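Local coordinates for protein probable UbiX-like flavin prenyltransferase (Escherichia coli, PDB 1SBZ) that probably transfers a dimethylallyl group to reduced FMN, making the prenylated flavin cofactor used by a phenolic acid decarboxylase, at residues M1-L15 and F76-T90. Residues are numbered along the deposited sequence; the frame is centred on the assembly and turned at random.
Sequences MKLIVGMTGATGAPL and FRTDGMIVIPCSMKT. With FMN (flavin mononucleotide), chain H.
Asp79 OD2 is gripped by two donors from opposite faces of its carboxylate: Lys2 N at 2.9 Å, and Arg77 NH1, in a salt bridge with Asp79 OD2 (2.5 Å), from above the plane while keeping Asp79 OD2 in the plane of its guanidinium. Asp79 N returns a bond to Lys2 O (2.7 Å), closing a two-way link between Lys2 and Asp79. The Lys2 side chain runs back over residues 76-77; its NZ donates to Arg77 O at 3.1 Å and makes an off-centre cation-pi contact with the Phe76 ring, 26° off its normal. A water accepts from both Lys2 NZ and Arg77 NE, bridging the two cationic side chains. Beyond this end, strands 2-7 and 80-83 run parallel at the centre of the Rossmann-like flavoprotein sheet, laced by alternating bonds of Ile4 and Gly6 with Gly80, Ile82 and Ile84. On one face Ile4 CB packs against Met81 CG (3.9 Å); Met81 CG is anti to its backbone N (chi1 177°), and the chain runs on extended, bringing SE past Ile4 CG2. Where the chain turns a corner at 84-85, the ring of cis-Pro85 lies against the 10-12 backbone, CG 3.3 Å from Ala10 O, and Ile84 CG1 meets Leu15 CB. Both segments then turn to the FMN. Its phosphate O3P takes bonds from Ser87 OG and Thr90 OG1, each 2.6 Å, while Gly9 N and Lys89 NZ hold the other two terminal oxygens, O1P and O2P respectively. Ser87 OG also N-caps the following helix by accepting from Thr90 N. Thr8 OG1 donates to Thr90 OG1, a second-shell link to the phosphate, and Met88 N and Thr11 N reach O2 and O4 of the flavin ring.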
loop_
_atom_site.group_PDB
_atom_site.type_symbol
_atom_site.label_atom_id
_atom_site.label_comp_id
_atom_site.label_asym_id
_atom_site.label_seq_id
_atom_site.Cartn_x
_atom_site.Cartn_y
_atom_site.Cartn_z
HETATM N N MSE D 1 30.496 -20.675 18.496
HETATM C CA MSE D 1 29.927 -19.736 17.481
HETATM C C MSE D 1 30.372 -20.087 16.063
HETATM O O MSE D 1 31.570 -20.090 15.762
HETATM C CB MSE D 1 30.281 -18.280 17.825
HETATM C CG MSE D 1 30.111 -17.282 16.677
HETATM SE SE MSE D 1 29.608 -15.467 17.209
HETATM C CE MSE D 1 30.196 -15.502 19.111
ATOM N N LYS D 2 29.398 -20.380 15.204
ATOM C CA LYS D 2 29.665 -20.671 13.796
ATOM C C LYS D 2 29.119 -19.549 12.924
ATOM O O LYS D 2 27.921 -19.277 12.938
ATOM C CB LYS D 2 29.049 -22.006 13.369
ATOM C CG LYS D 2 29.569 -23.235 14.093
ATOM C CD LYS D 2 29.004 -24.484 13.429
ATOM C CE LYS D 2 28.727 -25.594 14.438
ATOM N NZ LYS D 2 27.590 -26.466 13.983
ATOM N N LEU D 3 30.005 -18.900 12.174
ATOM C CA LEU D 3 29.616 -17.794 11.297
ATOM C C LEU D 3 29.884 -18.118 9.845
ATOM O O LEU D 3 30.950 -18.643 9.503
ATOM C CB LEU D 3 30.363 -16.507 11.661
ATOM C CG LEU D 3 30.098 -15.850 13.013
ATOM C CD1 LEU D 3 30.979 -14.606 13.176
ATOM C CD2 LEU D 3 28.628 -15.492 13.149
ATOM N N ILE D 4 28.906 -17.806 8.998
ATOM C CA ILE D 4 29.101 -17.851 7.563
ATOM C C ILE D 4 29.549 -16.471 7.074
ATOM O O ILE D 4 28.993 -15.441 7.472
ATOM C CB ILE D 4 27.814 -18.297 6.830
ATOM C CG1 ILE D 4 27.289 -19.620 7.401
ATOM C CG2 ILE D 4 28.067 -18.414 5.328
ATOM C CD1 ILE D 4 25.861 -19.961 6.980
ATOM N N VAL D 5 30.563 -16.471 6.216
ATOM C CA VAL D 5 31.103 -15.254 5.629
ATOM C C VAL D 5 30.995 -15.396 4.119
ATOM O O VAL D 5 31.688 -16.211 3.505
ATOM C CB VAL D 5 32.570 -14.991 6.078
ATOM C CG1 VAL D 5 33.141 -13.746 5.407
ATOM C CG2 VAL D 5 32.660 -14.846 7.599
ATOM N N GLY D 6 30.080 -14.636 3.528
ATOM C CA GLY D 6 29.955 -14.593 2.080
ATOM C C GLY D 6 30.767 -13.416 1.580
ATOM O O GLY D 6 30.779 -12.361 2.207
HETATM N N MSE D 7 31.470 -13.597 0.470
HETATM C CA MSE D 7 32.142 -12.477 -0.174
HETATM C C MSE D 7 31.653 -12.359 -1.585
HETATM O O MSE D 7 31.387 -13.354 -2.254
HETATM C CB MSE D 7 33.661 -12.612 -0.133
HETATM C CG MSE D 7 34.257 -12.413 1.247
HETATM SE SE MSE D 7 36.203 -12.247 1.189
HETATM C CE MSE D 7 36.398 -10.618 0.122
ATOM N N THR D 8 31.582 -11.124 -2.050
ATOM C CA THR D 8 30.858 -10.808 -3.255
ATOM C C THR D 8 31.600 -9.733 -4.069
ATOM O O THR D 8 32.418 -9.002 -3.520
ATOM C CB THR D 8 29.438 -10.418 -2.793
ATOM O OG1 THR D 8 28.551 -11.529 -3.001
ATOM C CG2 THR D 8 28.871 -9.334 -3.567
ATOM N N GLY D 9 31.316 -9.651 -5.369
ATOM C CA GLY D 9 32.105 -8.843 -6.302
ATOM C C GLY D 9 31.850 -7.344 -6.316
ATOM O O GLY D 9 31.838 -6.725 -7.373
ATOM N N ALA D 10 31.641 -6.756 -5.147
ATOM C CA ALA D 10 31.637 -5.306 -5.023
ATOM C C ALA D 10 33.040 -4.857 -4.641
ATOM O O ALA D 10 33.781 -5.586 -3.972
ATOM C CB ALA D 10 30.625 -4.848 -3.983
ATOM N N THR D 11 33.421 -3.658 -5.068
ATOM C CA THR D 11 34.712 -3.144 -4.658
ATOM C C THR D 11 34.706 -3.064 -3.125
ATOM O O THR D 11 33.693 -2.735 -2.517
ATOM C CB THR D 11 35.048 -1.812 -5.376
ATOM O OG1 THR D 11 36.295 -1.308 -4.887
ATOM C CG2 THR D 11 34.042 -0.706 -5.042
ATOM N N GLY D 12 35.811 -3.444 -2.501
ATOM C CA GLY D 12 35.848 -3.543 -1.054
ATOM C C GLY D 12 36.229 -4.918 -0.554
ATOM O O GLY D 12 35.887 -5.288 0.576
ATOM N N ALA D 13 36.953 -5.677 -1.382
ATOM C CA ALA D 13 37.490 -6.976 -0.954
ATOM C C ALA D 13 38.396 -6.887 0.288
ATOM O O ALA D 13 38.385 -7.812 1.105
ATOM C CB ALA D 13 38.207 -7.683 -2.103
ATOM N N PRO D 14 39.172 -5.806 0.448
ATOM C CA PRO D 14 39.959 -5.605 1.670
ATOM C C PRO D 14 39.139 -5.653 2.960
ATOM O O PRO D 14 39.671 -6.053 3.995
ATOM C CB PRO D 14 40.550 -4.204 1.478
ATOM C CG PRO D 14 40.656 -4.060 0.014
ATOM C CD PRO D 14 39.427 -4.726 -0.527
ATOM N N LEU D 15 37.867 -5.248 2.889
ATOM C CA LEU D 15 36.929 -5.353 4.018
ATOM C C LEU D 15 36.688 -6.812 4.402
ATOM O O LEU D 15 36.669 -7.149 5.582
ATOM C CB LEU D 15 35.588 -4.688 3.679
ATOM C CG LEU D 15 35.567 -3.193 3.348
ATOM C CD1 LEU D 15 34.316 -2.825 2.564
ATOM C CD2 LEU D 15 35.689 -2.352 4.627
ATOM N N PHE D 76 21.796 -27.795 9.954
ATOM C CA PHE D 76 23.188 -27.506 10.300
ATOM C C PHE D 76 23.273 -26.124 10.949
ATOM O O PHE D 76 23.218 -25.096 10.259
ATOM C CB PHE D 76 24.085 -27.593 9.059
ATOM C CG PHE D 76 25.532 -27.287 9.330
ATOM C CD1 PHE D 76 26.365 -28.247 9.904
ATOM C CD2 PHE D 76 26.067 -26.045 9.000
ATOM C CE1 PHE D 76 27.711 -27.971 10.156
ATOM C CE2 PHE D 76 27.408 -25.759 9.248
ATOM C CZ PHE D 76 28.235 -26.724 9.826
ATOM N N ARG D 77 23.408 -26.115 12.275
ATOM C CA ARG D 77 23.332 -24.898 13.075
ATOM C C ARG D 77 24.508 -23.936 12.865
ATOM O O ARG D 77 25.674 -24.340 12.902
ATOM C CB ARG D 77 23.209 -25.252 14.559
ATOM C CG ARG D 77 22.889 -24.060 15.457
ATOM C CD ARG D 77 23.436 -24.159 16.890
ATOM N NE ARG D 77 24.903 -24.244 16.951
ATOM C CZ ARG D 77 25.745 -23.216 16.809
ATOM N NH1 ARG D 77 25.292 -21.991 16.577
ATOM N NH2 ARG D 77 27.057 -23.414 16.894
ATOM N N THR D 78 24.175 -22.669 12.627
ATOM C CA THR D 78 25.134 -21.570 12.659
ATOM C C THR D 78 24.532 -20.428 13.465
ATOM O O THR D 78 23.331 -20.414 13.742
ATOM C CB THR D 78 25.471 -21.052 11.241
ATOM O OG1 THR D 78 24.333 -20.372 10.699
ATOM C CG2 THR D 78 25.740 -22.196 10.258
ATOM N N ASP D 79 25.365 -19.459 13.821
ATOM C CA ASP D 79 24.909 -18.302 14.570
ATOM C C ASP D 79 24.564 -17.133 13.662
ATOM O O ASP D 79 24.085 -16.107 14.129
ATOM C CB ASP D 79 25.953 -17.894 15.608
ATOM C CG ASP D 79 26.160 -18.961 16.648
ATOM O OD1 ASP D 79 25.578 -18.840 17.746
ATOM O OD2 ASP D 79 26.850 -19.978 16.440
ATOM N N GLY D 80 24.799 -17.294 12.365
ATOM C CA GLY D 80 24.451 -16.254 11.405
ATOM C C GLY D 80 25.405 -16.162 10.240
ATOM O O GLY D 80 26.218 -17.060 10.019
HETATM N N MSE D 81 25.311 -15.050 9.512
HETATM C CA MSE D 81 26.017 -14.865 8.252
HETATM C C MSE D 81 26.328 -13.389 8.029
HETATM O O MSE D 81 25.518 -12.528 8.356
HETATM C CB MSE D 81 25.169 -15.406 7.094
HETATM C CG MSE D 81 25.755 -15.211 5.691
HETATM SE SE MSE D 81 24.764 -16.227 4.354
HETATM C CE MSE D 81 25.858 -15.851 2.822
ATOM N N ILE D 82 27.511 -13.113 7.487
ATOM C CA ILE D 82 27.900 -11.774 7.054
ATOM C C ILE D 82 28.231 -11.840 5.571
ATOM O O ILE D 82 28.959 -12.727 5.140
ATOM C CB ILE D 82 29.142 -11.261 7.844
ATOM C CG1 ILE D 82 28.901 -11.339 9.350
ATOM C CG2 ILE D 82 29.489 -9.818 7.441
ATOM C CD1 ILE D 82 30.158 -11.251 10.200
ATOM N N VAL D 83 27.699 -10.914 4.786
ATOM C CA VAL D 83 28.118 -10.796 3.388
ATOM C C VAL D 83 28.898 -9.493 3.257
ATOM O O VAL D 83 28.334 -8.409 3.450
ATOM C CB VAL D 83 26.921 -10.831 2.409
ATOM C CG1 VAL D 83 27.407 -10.881 0.962
ATOM C CG2 VAL D 83 26.001 -12.028 2.714
ATOM N N ILE D 84 30.187 -9.607 2.935
ATOM C CA ILE D 84 31.117 -8.475 3.000
ATOM C C ILE D 84 32.236 -8.509 1.936
ATOM O O ILE D 84 33.074 -9.417 1.945
ATOM C CB ILE D 84 31.713 -8.370 4.440
ATOM C CG1 ILE D 84 32.650 -7.166 4.560
ATOM C CG2 ILE D 84 32.382 -9.706 4.872
ATOM C CD1 ILE D 84 33.118 -6.902 5.990
ATOM N N PRO D 85 32.234 -7.551 1.000
ATOM C CA PRO D 85 31.127 -6.606 0.820
ATOM C C PRO D 85 29.989 -7.319 0.111
ATOM O O PRO D 85 30.192 -8.412 -0.438
ATOM C CB PRO D 85 31.720 -5.557 -0.122
ATOM C CG PRO D 85 32.715 -6.338 -0.947
ATOM C CD PRO D 85 33.308 -7.342 0.013
ATOM N N CYS D 86 28.809 -6.707 0.121
ATOM C CA CYS D 86 27.649 -7.263 -0.565
ATOM C C CYS D 86 27.322 -6.395 -1.780
ATOM O O CYS D 86 27.071 -5.187 -1.661
ATOM C CB CYS D 86 26.453 -7.368 0.392
ATOM S SG CYS D 86 24.951 -8.055 -0.351
ATOM N N SER D 87 27.356 -7.008 -2.953
ATOM C CA SER D 87 27.042 -6.318 -4.190
ATOM C C SER D 87 25.529 -6.139 -4.295
ATOM O O SER D 87 24.763 -6.793 -3.574
ATOM C CB SER D 87 27.533 -7.147 -5.372
ATOM O OG SER D 87 26.720 -8.299 -5.513
HETATM N N MSE D 88 25.115 -5.282 -5.222
HETATM C CA MSE D 88 23.704 -5.009 -5.473
HETATM C C MSE D 88 22.993 -6.200 -6.085
HETATM O O MSE D 88 21.822 -6.441 -5.793
HETATM C CB MSE D 88 23.537 -3.761 -6.352
HETATM C CG MSE D 88 24.064 -2.475 -5.711
HETATM SE SE MSE D 88 23.248 -2.035 -3.973
HETATM C CE MSE D 88 24.591 -2.819 -2.719
ATOM N N LYS D 89 23.711 -6.958 -6.912
ATOM C CA LYS D 89 23.168 -8.189 -7.489
ATOM C C LYS D 89 22.858 -9.216 -6.392
ATOM O O LYS D 89 21.776 -9.809 -6.363
ATOM C CB LYS D 89 24.117 -8.740 -8.583
ATOM C CG LYS D 89 24.770 -10.106 -8.342
ATOM C CD LYS D 89 23.910 -11.225 -8.852
ATOM C CE LYS D 89 24.728 -12.408 -9.295
ATOM N NZ LYS D 89 25.114 -13.335 -8.198
ATOM N N THR D 90 23.801 -9.422 -5.482
ATOM C CA THR D 90 23.599 -10.377 -4.400
ATOM C C THR D 90 22.485 -9.916 -3.459
ATOM O O THR D 90 21.628 -10.708 -3.070
ATOM C CB THR D 90 24.917 -10.633 -3.656
ATOM O OG1 THR D 90 25.753 -11.468 -4.471
ATOM C CG2 THR D 90 24.681 -11.472 -2.414
HETATM N N1 FMN H . 28.723 -4.172 -8.051
HETATM C C2 FMN H . 28.104 -3.484 -7.032
HETATM O O2 FMN H . 26.918 -3.709 -6.824
HETATM N N3 FMN H . 28.812 -2.567 -6.279
HETATM C C4 FMN H . 30.158 -2.346 -6.549
HETATM O O4 FMN H . 30.833 -1.730 -5.719
HETATM C C4A FMN H . 30.786 -3.055 -7.589
HETATM N N5 FMN H . 32.126 -2.867 -7.889
HETATM C C5A FMN H . 32.725 -3.586 -8.919
HETATM C C6 FMN H . 34.079 -3.397 -9.215
HETATM C C7 FMN H . 34.691 -4.120 -10.249
HETATM C C7M FMN H . 36.198 -4.170 -10.287
HETATM C C8 FMN H . 33.939 -5.037 -10.993
HETATM C C8M FMN H . 34.597 -6.019 -11.933
HETATM C C9 FMN H . 32.593 -5.221 -10.694
HETATM C C9A FMN H . 31.981 -4.503 -9.659
HETATM N N10 FMN H . 30.632 -4.691 -9.371
HETATM C C10 FMN H . 30.048 -3.969 -8.343
HETATM C "C1'" FMN H . 29.762 -5.463 -10.326
HETATM C "C2'" FMN H . 29.521 -6.867 -9.781
HETATM O "O2'" FMN H . 30.764 -7.504 -9.564
HETATM C "C3'" FMN H . 28.616 -7.699 -10.696
HETATM O "O3'" FMN H . 27.286 -7.204 -10.621
HETATM C "C4'" FMN H . 28.642 -9.201 -10.384
HETATM O "O4'" FMN H . 27.678 -9.894 -11.156
HETATM C "C5'" FMN H . 28.376 -9.508 -8.915
HETATM O "O5'" FMN H . 28.190 -10.903 -8.742
HETATM P P FMN H . 28.321 -11.518 -7.258
HETATM O O1P FMN H . 29.784 -11.452 -6.869
HETATM O O2P FMN H . 27.816 -12.929 -7.319
HETATM O O3P FMN H . 27.482 -10.693 -6.302
HETATM O O HOH W 1 26.672 -26.368 16.927
#